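Local coordinates for argonaute protein (Marinitoga piezophila, PDB 5I4A), which uses short guide RNAs with a 5'-hydroxyl end to bind complementary single-stranded DNA or RNA targets, which it cleaves, at residues Asn110-Asn115 with Tyr133-His138; Asn102-Lys107 with Pro241-Phe246; Asn7-Asp12 with Leu146-Lys151; Pro56-Gln61 with Tyr92-Lys97. One frame throughout, in Å; residues are numbered along the deposited sequence.

Contact 1. Residues Asn110-Asn115 with Tyr133-His138; sequences NNFISN and YKIKIH. With nucleotides of chain B.
Three backbone hydrogen bonds join Asn110-Asn115 to Tyr133-His138, and the apolar side of the pairing is the tightly packed one. Phe112 N gives a 2.8 Å bond to Tyr133 O, Tyr133 N returns one to Phe112 O at 169°, and Ile135 N bonds to Asn110 O. On the face carrying Phe112 and Tyr133, Ile135 CG1 lies at the edge of the Phe112 ring, 3.8 Å from Phe112 CD2; Phe99 of helix 84-101 stacks on it. The strands are successive arms of an antiparallel beta hairpin in linker L1; on the other flank, toward strand 105-107, Asn110 and Asn111 both face Lys107 in a G1 beta bulge. Around Asn111, Lys134 and Lys136 the opposite face is polar and turned to the guide RNA. The Asn111 side chain crosses Lys134 obliquely, with OD1 3.2 Å from Lys134 CB and bonded to Lys151, while Asn111 ND2 donates to OP1 of C9 of chain B. Lys134 sets CG anti to its backbone N (chi1 172°) and runs extended from there; its NZ bridges two phosphates, 2.8 Å from C9 OP1 and 3.0 Å from U10 OP1 of chain B; an alanine here would probably loosen the guide backbone between these nucleotides. Lys136, bent at chi2, brings NZ within 2.8 Å of OP1 of A11 of chain B, and the Asn110 amide bonds weakly to adenine N6 through OD1 and N7 through ND2.

Contact 2. Residues Asn102-Lys107 with Pro241-Phe246; sequences NDFYFK and PKTLGF. With nucleotides of chain B.
A Schellman motif with Asp103 at C' ends helix 84-101 and turns the chain toward strand 105-107; beside it, linker L2 leaves helix 240-243 through Leu244 and enters a short 3-10 turn at Gly245-Phe246. No hydrogen bond crosses between Asn102-Lys107 and Pro241-Phe246, so the junction of N-terminal domain, L1 and L2 rests here on aromatic, amide and aliphatic groups. The aromatic part is an offset edge-to-face pair: the edge of Phe246 points at the face of Phe104, with ring planes at 65° and centroids 5.8 Å apart. Phe104 CE1 comes 3.8 Å from Phe246 CE2, and Phe99 meets both rings edge-to-face, making a three-ring cluster. The aliphatic part is lighter. Leu244 CD2 lies 4.0 Å from Phe104 CZ, and Thr243 CG2 sits at the edge of the same ring, 4.3 Å from Phe104 CZ. The amide part belongs to Asn102, whose side chain stacks over one face of the Phe246 ring, planes 19° apart, the two side chains running in opposite directions. Asn102 CB adds a CH-pi contact over the same face. Phe246 holds CG in the crowded position between its backbone N and carbonyl carbon (chi1 54°). An alanine here removes the ring under the Asn102 amide and one of the aromatic partners of Phe104, and would probably loosen the packing of linker L2 against the end of the helix. Asn102 ND2 is bonded to Leu98 O, which helps fix the amide where Asn102 ND2 stands 3.2 Å from Phe246 CG.

Contact 3. Residues Asn7-Asp12 with Leu146-Lys151; sequences NLYKID and LSILPK
Asn7 holds CG between its backbone N and carbonyl carbon (chi1 66°), the crowded position, which turns its amide along the neighbouring strand; Tyr9 and Ile148 both set their first branch, CG and CG1, anti to the carbonyl carbon. The latter two side chains cross at about a right angle, with Ile148 CD1 3.6 Å from Tyr9 CD2. Asn7 is gripped twice: its backbone O accepts from Ile148 N at 3.1 Å, in the carbonyl plane, and its ND2 gives a weak bond to Ile148 O. Beyond the pair, the Asn7 amide also bonds to Asn550 and Asn552. Residues about 8-10 form a loosely paired antiparallel strand that brings the start of the N-terminal domain to the edge of strand 143-156 in linker L1. Leu146 N donates to a lone pair of Tyr9 O at 2.8 Å, whereas the return bond from Tyr9 N to Leu146 O is weak, bent to 127°. Leu146 O also lies in the plane of the Tyr9 ring at its edge, 3.4 Å from Tyr9 CD2. The phenol of Tyr9 reaches Tyr5 OH. The Ile11 and Leu146 side chains cross obliquely, Ile11 CD1 4.2 Å from Leu146 CB; on the other face of the sheet Leu8 CD2 rests 3.9 Å from Ser147 CB.

Contact 4. Residues Pro56-Gln61 with Tyr92-Lys97; sequences PDIDFQ and YKYIKK. With nucleotides of chain B.
Tyr94 reaches out from helix 84-101 with CG anti to its backbone N (chi1 -178°) and meets three side chains from the end of strand 51-56 and the loop after it. Pro56 crosses it obliquely near the root of the ring, with Pro56 CG 3.7 Å from Tyr94 CG. Ile58 comes tip to tip at the far end: its CG1 takes the crowded position between backbone N and carbonyl carbon (chi1 44°), and Ile58 CD1 lies 3.4 Å from Tyr94 OH and almost as near to CZ. Beside CD1 and CE1, Phe60 also approaches tip to tip, its CE2 3.9 Å from Tyr94 CD1. The inverse gamma turn centred on Asp57 bends the chain between Pro56 and Ile58, so that both meet the same tyrosine. One helical turn later, Lys97 extends beyond CG and points its methylenes at the Phe60 ring, with Lys97 CD 3.6 Å from Phe60 CZ; Phe42 meets that ring edge-to-face. Lys97 then bends at chi4, and its ammonium forms a salt bridge with Asp101 and bonds to Asn40 O. A water accepts from Lys97 NZ and donates to Gln61 O at 2.8 Å. Tyr92, on the same helix, lays its ring face against the adenine of A11 of chain B, with N7 over its centre, while Tyr92 OH donates to A11 OP2 at 3.2 Å. The loop is thus held to the helix by apolar contact and a bridging water, with no direct hydrogen bond between the segments, whereas face contact with the adenine and a phosphate hydrogen bond tie the helix to the guide.

Overall arrangement
Contacts 1 and 3 are the buried pair, both backbone-bonded beta pairings in one antiparallel sheet, where strands 127-140 and 143-156 are neighbours; His138 and Ser147 bond between them. Contacts 2 and 4 are only partly buried, lie farther from the chain centre, and have no hydrogen bond between their segments. Helix 84-101 links these settings: Tyr94 and Lys97 serve contact 4, Asn102 follows the helix into contact 2, Ile95 packs on Leu146 of contact 3, and Tyr92 bonds to Ile137 of contact 1. Chemistry follows place: lysines and Asn111 on phosphates and Asn110 on a base in contact 1, backbone bonds with apolar packing in contact 3, aromatic clusters where linkers and loops meet the helix.

Contact 1. Residues Asn110-Asn115 with Tyr133-His138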
# COMPACT_ATOMS: atom_id res chain seq x y z
N ASN A 110 -13.07 9.88 -1.26
CA ASN A 110 -13.87 10.59 -0.25
C ASN A 110 -13.04 11.63 0.50
O ASN A 110 -13.25 11.85 1.69
CB ASN A 110 -14.54 9.61 0.72
CG ASN A 110 -15.69 8.85 0.09
OD1 ASN A 110 -16.50 9.43 -0.64
ND2 ASN A 110 -15.76 7.55 0.36
N ASN A 111 -12.11 12.26 -0.20
CA ASN A 111 -11.39 13.42 0.31
C ASN A 111 -12.19 14.67 -0.01
O ASN A 111 -12.63 14.85 -1.15
CB ASN A 111 -9.99 13.51 -0.29
CG ASN A 111 -9.09 12.38 0.16
OD1 ASN A 111 -8.47 12.45 1.21
ND2 ASN A 111 -9.01 11.33 -0.65
N PHE A 112 -12.39 15.52 0.99
CA PHE A 112 -13.20 16.73 0.83
C PHE A 112 -12.32 17.94 1.09
O PHE A 112 -11.86 18.16 2.22
CB PHE A 112 -14.41 16.69 1.75
CG PHE A 112 -15.41 15.62 1.38
CD1 PHE A 112 -16.19 15.77 0.24
CD2 PHE A 112 -15.54 14.48 2.14
CE1 PHE A 112 -17.10 14.79 -0.11
CE2 PHE A 112 -16.45 13.50 1.79
CZ PHE A 112 -17.23 13.65 0.66
N ILE A 113 -12.11 18.73 0.05
CA ILE A 113 -11.20 19.87 0.08
C ILE A 113 -11.99 21.10 0.50
O ILE A 113 -12.94 21.49 -0.17
CB ILE A 113 -10.55 20.08 -1.29
CG1 ILE A 113 -9.70 18.87 -1.68
CG2 ILE A 113 -9.73 21.35 -1.31
CD1 ILE A 113 -9.22 18.90 -3.11
N SER A 114 -11.60 21.70 1.62
CA SER A 114 -12.26 22.93 2.06
C SER A 114 -11.86 24.09 1.15
O SER A 114 -10.74 24.16 0.65
CB SER A 114 -11.89 23.26 3.50
OG SER A 114 -12.43 24.51 3.90
N ASN A 115 -12.81 25.00 0.94
CA ASN A 115 -12.57 26.20 0.16
C ASN A 115 -12.66 27.49 0.97
O ASN A 115 -12.50 28.57 0.41
CB ASN A 115 -13.53 26.28 -1.03
CG ASN A 115 -13.10 25.39 -2.18
OD1 ASN A 115 -12.09 25.66 -2.84
ND2 ASN A 115 -13.86 24.33 -2.43
N TYR A 133 -10.43 17.05 4.59
CA TYR A 133 -10.92 15.98 5.46
C TYR A 133 -11.28 14.77 4.62
O TYR A 133 -12.07 14.88 3.67
CB TYR A 133 -12.14 16.44 6.27
CG TYR A 133 -11.83 17.40 7.39
CD1 TYR A 133 -11.28 16.95 8.58
CD2 TYR A 133 -12.09 18.76 7.26
CE1 TYR A 133 -10.99 17.82 9.62
CE2 TYR A 133 -11.80 19.64 8.29
CZ TYR A 133 -11.26 19.17 9.47
OH TYR A 133 -10.97 20.04 10.49
N LYS A 134 -10.69 13.63 4.95
CA LYS A 134 -11.04 12.36 4.33
C LYS A 134 -11.97 11.59 5.26
O LYS A 134 -11.69 11.45 6.45
CB LYS A 134 -9.79 11.52 4.03
CG LYS A 134 -10.11 10.12 3.56
CD LYS A 134 -8.96 9.50 2.78
CE LYS A 134 -9.29 8.07 2.38
NZ LYS A 134 -8.35 7.54 1.36
N ILE A 135 -13.08 11.10 4.70
CA ILE A 135 -14.18 10.54 5.48
C ILE A 135 -14.41 9.11 5.03
O ILE A 135 -14.48 8.83 3.82
CB ILE A 135 -15.46 11.38 5.31
CG1 ILE A 135 -15.16 12.87 5.51
CG2 ILE A 135 -16.51 10.94 6.29
CD1 ILE A 135 -14.84 13.24 6.94
N LYS A 136 -14.54 8.20 5.99
CA LYS A 136 -14.83 6.80 5.71
C LYS A 136 -15.85 6.28 6.72
O LYS A 136 -15.95 6.79 7.84
CB LYS A 136 -13.56 5.94 5.75
CG LYS A 136 -12.63 6.16 4.57
CD LYS A 136 -13.34 5.84 3.27
CE LYS A 136 -12.37 5.81 2.10
NZ LYS A 136 -12.94 5.07 0.94
N ILE A 137 -16.59 5.26 6.32
CA ILE A 137 -17.67 4.68 7.12
C ILE A 137 -17.22 3.32 7.63
O ILE A 137 -16.71 2.50 6.86
CB ILE A 137 -18.97 4.56 6.30
CG1 ILE A 137 -19.49 5.95 5.92
CG2 ILE A 137 -20.03 3.78 7.08
CD1 ILE A 137 -20.72 5.91 5.04
N HIS A 138 -17.42 3.08 8.92
CA HIS A 138 -16.97 1.86 9.57
C HIS A 138 -18.11 1.22 10.34
O HIS A 138 -18.89 1.92 11.00
CB HIS A 138 -15.79 2.15 10.50
CG HIS A 138 -14.71 2.97 9.86
ND1 HIS A 138 -13.70 2.41 9.11
CD2 HIS A 138 -14.50 4.30 9.85
CE1 HIS A 138 -12.91 3.36 8.67
NE2 HIS A 138 -13.37 4.52 9.10
P A B 11 -15.60 1.88 1.14
OP1 A B 11 -15.07 3.23 0.82
OP2 A B 11 -16.27 1.63 2.44
O5' A B 11 -16.61 1.48 -0.03
C5' A B 11 -17.50 0.39 0.11
C4' A B 11 -18.61 0.48 -0.89
O4' A B 11 -19.47 1.60 -0.54
C3' A B 11 -18.16 0.78 -2.32
O3' A B 11 -17.78 -0.38 -3.06
C2' A B 11 -19.33 1.55 -2.91
O2' A B 11 -20.37 0.67 -3.32
C1' A B 11 -19.82 2.33 -1.69
N9 A B 11 -19.17 3.65 -1.61
C8 A B 11 -17.96 4.00 -1.04
N7 A B 11 -17.69 5.28 -1.14
C5 A B 11 -18.79 5.80 -1.82
C6 A B 11 -19.13 7.09 -2.24
N6 A B 11 -18.36 8.17 -2.04
N1 A B 11 -20.31 7.25 -2.88
C2 A B 11 -21.09 6.18 -3.09
N3 A B 11 -20.88 4.92 -2.74
C4 A B 11 -19.70 4.80 -2.11
P C B 9 -6.06 8.70 -1.40
OP1 C B 9 -6.68 9.19 -0.14
OP2 C B 9 -4.58 8.64 -1.51
O5' C B 9 -6.64 7.25 -1.70
C5' C B 9 -8.04 7.00 -1.64
C4' C B 9 -8.53 6.26 -2.86
O4' C B 9 -7.73 6.64 -4.01
C3' C B 9 -8.42 4.74 -2.81
O3' C B 9 -9.50 4.14 -2.11
C2' C B 9 -8.37 4.37 -4.29
O2' C B 9 -9.67 4.40 -4.85
C1' C B 9 -7.56 5.53 -4.87
P U B 10 -9.31 3.62 -0.60
OP1 U B 10 -9.18 4.82 0.26
OP2 U B 10 -8.21 2.63 -0.62
O5' U B 10 -10.69 2.90 -0.28
O3' U B 10 -14.40 0.83 0.98

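Contact 2. Residues Asn102-Lys107 with Pro241-Phe246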
# COMPACT_ATOMS: atom_id res chain seq x y z
N ASN A 102 -21.80 22.56 1.23
CA ASN A 102 -21.02 23.56 1.95
C ASN A 102 -19.77 23.96 1.18
O ASN A 102 -18.80 24.44 1.78
CB ASN A 102 -20.67 23.06 3.35
CG ASN A 102 -21.89 22.96 4.25
OD1 ASN A 102 -22.22 23.90 4.98
ND2 ASN A 102 -22.59 21.83 4.18
N ASP A 103 -19.78 23.76 -0.14
CA ASP A 103 -18.77 24.25 -1.08
C ASP A 103 -17.40 23.60 -0.88
O ASP A 103 -16.38 24.18 -1.26
CB ASP A 103 -18.64 25.77 -1.02
CG ASP A 103 -18.71 26.42 -2.39
OD1 ASP A 103 -19.81 26.42 -2.99
OD2 ASP A 103 -17.67 26.91 -2.87
N PHE A 104 -17.36 22.40 -0.30
CA PHE A 104 -16.14 21.61 -0.34
C PHE A 104 -15.97 21.00 -1.72
O PHE A 104 -16.95 20.68 -2.41
CB PHE A 104 -16.19 20.49 0.70
CG PHE A 104 -15.92 20.94 2.11
CD1 PHE A 104 -16.82 21.77 2.77
CD2 PHE A 104 -14.78 20.52 2.78
CE1 PHE A 104 -16.57 22.18 4.07
CE2 PHE A 104 -14.53 20.93 4.08
CZ PHE A 104 -15.43 21.76 4.73
N TYR A 105 -14.72 20.86 -2.14
CA TYR A 105 -14.42 20.10 -3.34
C TYR A 105 -14.32 18.62 -2.99
O TYR A 105 -13.81 18.26 -1.93
CB TYR A 105 -13.11 20.57 -3.98
CG TYR A 105 -13.19 21.91 -4.67
CD1 TYR A 105 -14.42 22.49 -4.96
CD2 TYR A 105 -12.04 22.59 -5.05
CE1 TYR A 105 -14.50 23.72 -5.59
CE2 TYR A 105 -12.11 23.82 -5.68
CZ TYR A 105 -13.35 24.38 -5.95
OH TYR A 105 -13.41 25.60 -6.58
N PHE A 106 -14.82 17.78 -3.88
CA PHE A 106 -14.69 16.34 -3.73
C PHE A 106 -13.49 15.85 -4.53
O PHE A 106 -13.25 16.29 -5.66
CB PHE A 106 -15.95 15.60 -4.19
CG PHE A 106 -15.77 14.12 -4.30
CD1 PHE A 106 -15.81 13.31 -3.17
CD2 PHE A 106 -15.56 13.52 -5.53
CE1 PHE A 106 -15.64 11.94 -3.27
CE2 PHE A 106 -15.39 12.15 -5.64
CZ PHE A 106 -15.43 11.36 -4.51
N LYS A 107 -12.73 14.94 -3.92
CA LYS A 107 -11.60 14.30 -4.57
C LYS A 107 -11.70 12.80 -4.32
O LYS A 107 -12.16 12.37 -3.26
CB LYS A 107 -10.26 14.85 -4.04
CG LYS A 107 -9.02 14.37 -4.78
CD LYS A 107 -7.84 15.28 -4.48
CE LYS A 107 -6.53 14.71 -5.00
NZ LYS A 107 -5.76 14.00 -3.93
N PRO A 241 -15.45 19.98 15.03
CA PRO A 241 -16.83 20.34 15.41
C PRO A 241 -17.35 21.60 14.73
O PRO A 241 -18.50 21.63 14.29
CB PRO A 241 -16.74 20.52 16.93
CG PRO A 241 -15.57 19.71 17.34
CD PRO A 241 -14.59 19.86 16.22
N LYS A 242 -16.52 22.64 14.61
CA LYS A 242 -16.99 23.88 14.01
C LYS A 242 -16.95 23.81 12.48
O LYS A 242 -17.94 24.13 11.82
CB LYS A 242 -16.15 25.06 14.51
CG LYS A 242 -16.55 26.39 13.93
CD LYS A 242 -15.95 27.55 14.70
CE LYS A 242 -16.51 28.87 14.20
NZ LYS A 242 -18.00 28.82 14.12
N THR A 243 -15.81 23.41 11.92
CA THR A 243 -15.66 23.42 10.46
C THR A 243 -16.62 22.44 9.79
O THR A 243 -17.16 22.73 8.72
CB THR A 243 -14.21 23.09 10.09
OG1 THR A 243 -13.34 24.06 10.68
CG2 THR A 243 -14.02 23.11 8.58
N LEU A 244 -16.86 21.29 10.42
CA LEU A 244 -17.76 20.28 9.87
C LEU A 244 -19.12 20.27 10.57
O LEU A 244 -19.77 19.23 10.65
CB LEU A 244 -17.12 18.90 9.96
CG LEU A 244 -15.76 18.74 9.28
CD1 LEU A 244 -15.28 17.31 9.37
CD2 LEU A 244 -15.83 19.21 7.83
N GLY A 245 -19.56 21.43 11.07
CA GLY A 245 -20.78 21.48 11.86
C GLY A 245 -21.99 20.92 11.13
O GLY A 245 -22.87 20.31 11.75
N PHE A 246 -22.05 21.12 9.81
CA PHE A 246 -23.16 20.59 9.03
C PHE A 246 -23.32 19.08 9.18
O PHE A 246 -24.40 18.55 8.89
CB PHE A 246 -22.98 20.95 7.55
CG PHE A 246 -21.66 20.52 6.98
CD1 PHE A 246 -21.49 19.25 6.46
CD2 PHE A 246 -20.59 21.40 6.94
CE1 PHE A 246 -20.27 18.85 5.94
CE2 PHE A 246 -19.37 21.01 6.42
CZ PHE A 246 -19.22 19.74 5.91
P C B 8 -1.60 9.14 -3.61
OP1 C B 8 -1.21 9.16 -2.18
OP2 C B 8 -1.26 7.97 -4.46
O5' C B 8 -3.18 9.36 -3.68
C5' C B 8 -3.73 10.66 -3.50
C4' C B 8 -5.10 10.75 -4.14
O4' C B 8 -4.99 10.80 -5.58
C3' C B 8 -5.99 9.55 -3.88
O3' C B 8 -6.61 9.60 -2.61
C2' C B 8 -6.96 9.60 -5.05
O2' C B 8 -7.98 10.57 -4.82
C1' C B 8 -6.06 10.10 -6.18

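Contact 3. Residues Asn7-Asp12 with Leu146-Lys151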
# COMPACT_ATOMS: atom_id res chain seq x y z
N ASN A 7 -10.29 8.95 15.81
CA ASN A 7 -11.06 9.86 14.98
C ASN A 7 -12.39 9.26 14.51
O ASN A 7 -12.84 9.53 13.40
CB ASN A 7 -10.22 10.30 13.78
CG ASN A 7 -9.90 9.17 12.83
OD1 ASN A 7 -9.95 8.00 13.20
ND2 ASN A 7 -9.56 9.51 11.59
N LEU A 8 -13.03 8.46 15.36
CA LEU A 8 -14.28 7.80 15.03
C LEU A 8 -15.45 8.56 15.65
O LEU A 8 -15.35 9.05 16.78
CB LEU A 8 -14.27 6.35 15.51
CG LEU A 8 -13.26 5.46 14.80
CD1 LEU A 8 -13.15 4.10 15.47
CD2 LEU A 8 -13.66 5.31 13.34
N TYR A 9 -16.54 8.65 14.90
CA TYR A 9 -17.72 9.39 15.34
C TYR A 9 -18.96 8.55 15.08
O TYR A 9 -19.18 8.08 13.96
CB TYR A 9 -17.82 10.74 14.62
CG TYR A 9 -16.68 11.67 14.99
CD1 TYR A 9 -16.75 12.46 16.13
CD2 TYR A 9 -15.53 11.74 14.21
CE1 TYR A 9 -15.72 13.31 16.47
CE2 TYR A 9 -14.49 12.58 14.55
CZ TYR A 9 -14.59 13.36 15.68
OH TYR A 9 -13.56 14.21 16.03
N LYS A 10 -19.76 8.37 16.13
CA LYS A 10 -20.92 7.49 16.05
C LYS A 10 -22.01 8.12 15.21
O LYS A 10 -22.36 9.29 15.39
CB LYS A 10 -21.43 7.19 17.46
CG LYS A 10 -22.45 6.06 17.53
CD LYS A 10 -22.76 5.72 18.98
CE LYS A 10 -23.85 4.66 19.08
NZ LYS A 10 -23.44 3.39 18.42
N ILE A 11 -22.56 7.34 14.28
CA ILE A 11 -23.64 7.79 13.41
C ILE A 11 -24.97 7.49 14.10
O ILE A 11 -25.25 6.33 14.43
CB ILE A 11 -23.56 7.12 12.04
CG1 ILE A 11 -22.35 7.67 11.27
CG2 ILE A 11 -24.85 7.32 11.26
CD1 ILE A 11 -21.82 6.73 10.21
N ASP A 12 -25.77 8.53 14.32
CA ASP A 12 -27.05 8.41 15.02
C ASP A 12 -28.17 8.81 14.06
O ASP A 12 -28.66 9.94 14.07
CB ASP A 12 -27.06 9.28 16.28
CG ASP A 12 -28.36 9.17 17.05
OD1 ASP A 12 -28.55 8.17 17.77
OD2 ASP A 12 -29.21 10.09 16.94
N LEU A 146 -17.93 6.99 11.72
CA LEU A 146 -17.42 7.86 10.67
C LEU A 146 -16.04 8.33 11.08
O LEU A 146 -15.91 9.09 12.05
CB LEU A 146 -18.36 9.04 10.46
CG LEU A 146 -18.26 9.77 9.13
CD1 LEU A 146 -18.81 8.87 8.03
CD2 LEU A 146 -18.99 11.11 9.17
N SER A 147 -15.01 7.89 10.36
CA SER A 147 -13.66 8.38 10.61
C SER A 147 -13.45 9.67 9.84
O SER A 147 -13.81 9.77 8.66
CB SER A 147 -12.61 7.34 10.23
OG SER A 147 -12.77 6.87 8.90
N ILE A 148 -12.89 10.67 10.52
CA ILE A 148 -12.65 11.99 9.95
C ILE A 148 -11.16 12.26 10.09
O ILE A 148 -10.68 12.56 11.19
CB ILE A 148 -13.48 13.08 10.64
CG1 ILE A 148 -14.98 12.75 10.58
CG2 ILE A 148 -13.22 14.43 10.01
CD1 ILE A 148 -15.86 13.78 11.27
N LEU A 149 -10.43 12.15 8.99
CA LEU A 149 -8.99 12.33 9.02
C LEU A 149 -8.63 13.71 8.48
O LEU A 149 -8.73 13.92 7.26
CB LEU A 149 -8.29 11.25 8.20
CG LEU A 149 -6.77 11.37 8.17
CD1 LEU A 149 -6.19 10.97 9.52
CD2 LEU A 149 -6.17 10.53 7.06
N PRO A 150 -8.25 14.66 9.32
CA PRO A 150 -7.74 15.93 8.80
C PRO A 150 -6.44 15.71 8.03
O PRO A 150 -5.58 14.93 8.44
CB PRO A 150 -7.52 16.77 10.06
CG PRO A 150 -7.41 15.78 11.17
CD PRO A 150 -8.31 14.65 10.79
N LYS A 151 -6.32 16.40 6.90
CA LYS A 151 -5.10 16.37 6.10
C LYS A 151 -5.04 17.66 5.30
O LYS A 151 -5.77 18.62 5.58
CB LYS A 151 -5.07 15.12 5.20
CG LYS A 151 -6.04 15.17 4.02
CD LYS A 151 -5.67 14.16 2.95
CE LYS A 151 -6.11 12.76 3.31
NZ LYS A 151 -6.07 11.85 2.13

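Contact 4. Residues Pro56-Gln61 with Tyr92-Lys97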
# COMPACT_ATOMS: atom_id res chain seq x y z
N PRO A 56 -31.24 8.67 3.26
CA PRO A 56 -31.44 8.29 4.65
C PRO A 56 -32.80 8.77 5.13
O PRO A 56 -33.39 9.71 4.58
CB PRO A 56 -30.31 9.00 5.41
CG PRO A 56 -29.34 9.44 4.35
CD PRO A 56 -30.14 9.65 3.11
N ASP A 57 -33.31 8.11 6.17
CA ASP A 57 -34.62 8.46 6.73
C ASP A 57 -34.50 9.69 7.63
O ASP A 57 -34.74 9.66 8.84
CB ASP A 57 -35.20 7.28 7.49
CG ASP A 57 -36.63 7.52 7.92
OD1 ASP A 57 -37.31 8.36 7.29
OD2 ASP A 57 -37.08 6.88 8.90
N ILE A 58 -34.11 10.80 7.01
CA ILE A 58 -33.96 12.08 7.68
C ILE A 58 -34.62 13.15 6.82
O ILE A 58 -35.03 12.90 5.69
CB ILE A 58 -32.47 12.43 7.95
CG1 ILE A 58 -31.61 12.12 6.73
CG2 ILE A 58 -31.97 11.66 9.17
CD1 ILE A 58 -31.48 13.26 5.73
N ASP A 59 -34.72 14.35 7.39
CA ASP A 59 -35.28 15.47 6.63
C ASP A 59 -34.36 15.80 5.46
O ASP A 59 -33.17 16.08 5.65
CB ASP A 59 -35.46 16.69 7.53
CG ASP A 59 -36.48 17.66 6.97
OD1 ASP A 59 -37.64 17.25 6.75
OD2 ASP A 59 -36.12 18.83 6.74
N PHE A 60 -34.92 15.75 4.26
CA PHE A 60 -34.15 15.89 3.02
C PHE A 60 -34.99 16.74 2.08
O PHE A 60 -35.94 16.24 1.46
CB PHE A 60 -33.83 14.52 2.42
CG PHE A 60 -32.82 14.55 1.31
CD1 PHE A 60 -33.10 15.18 0.11
CD2 PHE A 60 -31.60 13.91 1.46
CE1 PHE A 60 -32.17 15.20 -0.91
CE2 PHE A 60 -30.67 13.92 0.43
CZ PHE A 60 -30.96 14.57 -0.76
N GLN A 61 -34.64 18.02 1.96
CA GLN A 61 -35.39 18.96 1.13
C GLN A 61 -34.80 18.93 -0.28
O GLN A 61 -33.67 19.37 -0.50
CB GLN A 61 -35.34 20.36 1.73
CG GLN A 61 -35.90 20.44 3.15
CD GLN A 61 -37.42 20.40 3.19
OE1 GLN A 61 -38.02 19.33 3.14
NE2 GLN A 61 -38.04 21.57 3.29
N TYR A 92 -22.84 7.26 2.28
CA TYR A 92 -21.70 7.87 1.61
C TYR A 92 -22.14 9.00 0.68
O TYR A 92 -21.55 10.08 0.69
CB TYR A 92 -20.93 6.80 0.82
CG TYR A 92 -19.74 6.23 1.55
CD1 TYR A 92 -18.74 7.05 2.06
CD2 TYR A 92 -19.61 4.86 1.74
CE1 TYR A 92 -17.65 6.53 2.73
CE2 TYR A 92 -18.52 4.32 2.40
CZ TYR A 92 -17.55 5.16 2.89
OH TYR A 92 -16.47 4.63 3.55
N LYS A 93 -23.17 8.75 -0.12
CA LYS A 93 -23.67 9.79 -1.02
C LYS A 93 -24.25 10.96 -0.24
O LYS A 93 -24.13 12.11 -0.67
CB LYS A 93 -24.72 9.20 -1.96
CG LYS A 93 -24.19 8.12 -2.89
CD LYS A 93 -25.31 7.45 -3.67
CE LYS A 93 -26.05 8.45 -4.54
NZ LYS A 93 -27.18 7.80 -5.26
N TYR A 94 -24.86 10.68 0.91
CA TYR A 94 -25.44 11.76 1.71
C TYR A 94 -24.35 12.64 2.32
O TYR A 94 -24.50 13.86 2.40
CB TYR A 94 -26.34 11.19 2.80
CG TYR A 94 -26.99 12.27 3.63
CD1 TYR A 94 -27.80 13.22 3.03
CD2 TYR A 94 -26.79 12.34 5.00
CE1 TYR A 94 -28.39 14.22 3.78
CE2 TYR A 94 -27.38 13.33 5.75
CZ TYR A 94 -28.18 14.27 5.14
OH TYR A 94 -28.78 15.26 5.87
N ILE A 95 -23.25 12.02 2.76
CA ILE A 95 -22.13 12.80 3.29
C ILE A 95 -21.52 13.66 2.20
O ILE A 95 -21.20 14.84 2.42
CB ILE A 95 -21.09 11.85 3.92
CG1 ILE A 95 -21.62 11.29 5.24
CG2 ILE A 95 -19.75 12.56 4.13
CD1 ILE A 95 -21.09 9.92 5.56
N LYS A 96 -21.35 13.09 1.01
CA LYS A 96 -20.81 13.85 -0.12
C LYS A 96 -21.67 15.07 -0.41
O LYS A 96 -21.15 16.17 -0.62
CB LYS A 96 -20.72 12.94 -1.34
CG LYS A 96 -20.19 13.62 -2.59
CD LYS A 96 -20.17 12.64 -3.75
CE LYS A 96 -19.51 13.24 -4.97
NZ LYS A 96 -19.38 12.23 -6.06
N LYS A 97 -22.99 14.90 -0.44
CA LYS A 97 -23.89 16.01 -0.72
C LYS A 97 -23.70 17.14 0.29
O LYS A 97 -23.62 18.31 -0.08
CB LYS A 97 -25.35 15.55 -0.72
CG LYS A 97 -26.33 16.70 -0.58
CD LYS A 97 -27.77 16.23 -0.54
CE LYS A 97 -28.71 17.41 -0.30
NZ LYS A 97 -28.44 18.52 -1.25
P A B 11 -15.60 1.88 1.14
OP1 A B 11 -15.07 3.23 0.82
OP2 A B 11 -16.27 1.63 2.44
O5' A B 11 -16.61 1.48 -0.03
C5' A B 11 -17.50 0.39 0.11
C4' A B 11 -18.61 0.48 -0.89
O4' A B 11 -19.47 1.60 -0.54
C3' A B 11 -18.16 0.78 -2.32
O3' A B 11 -17.78 -0.38 -3.06
C2' A B 11 -19.33 1.55 -2.91
O2' A B 11 -20.37 0.67 -3.32
C1' A B 11 -19.82 2.33 -1.69
N9 A B 11 -19.17 3.65 -1.61
C8 A B 11 -17.96 4.00 -1.04
N7 A B 11 -17.69 5.28 -1.14
C5 A B 11 -18.79 5.80 -1.82
C6 A B 11 -19.13 7.09 -2.24
N6 A B 11 -18.36 8.17 -2.04
N1 A B 11 -20.31 7.25 -2.88
C2 A B 11 -21.09 6.18 -3.09
N3 A B 11 -20.88 4.92 -2.74
C4 A B 11 -19.70 4.80 -2.11
O HOH W 1 -31.28 19.15 -2.00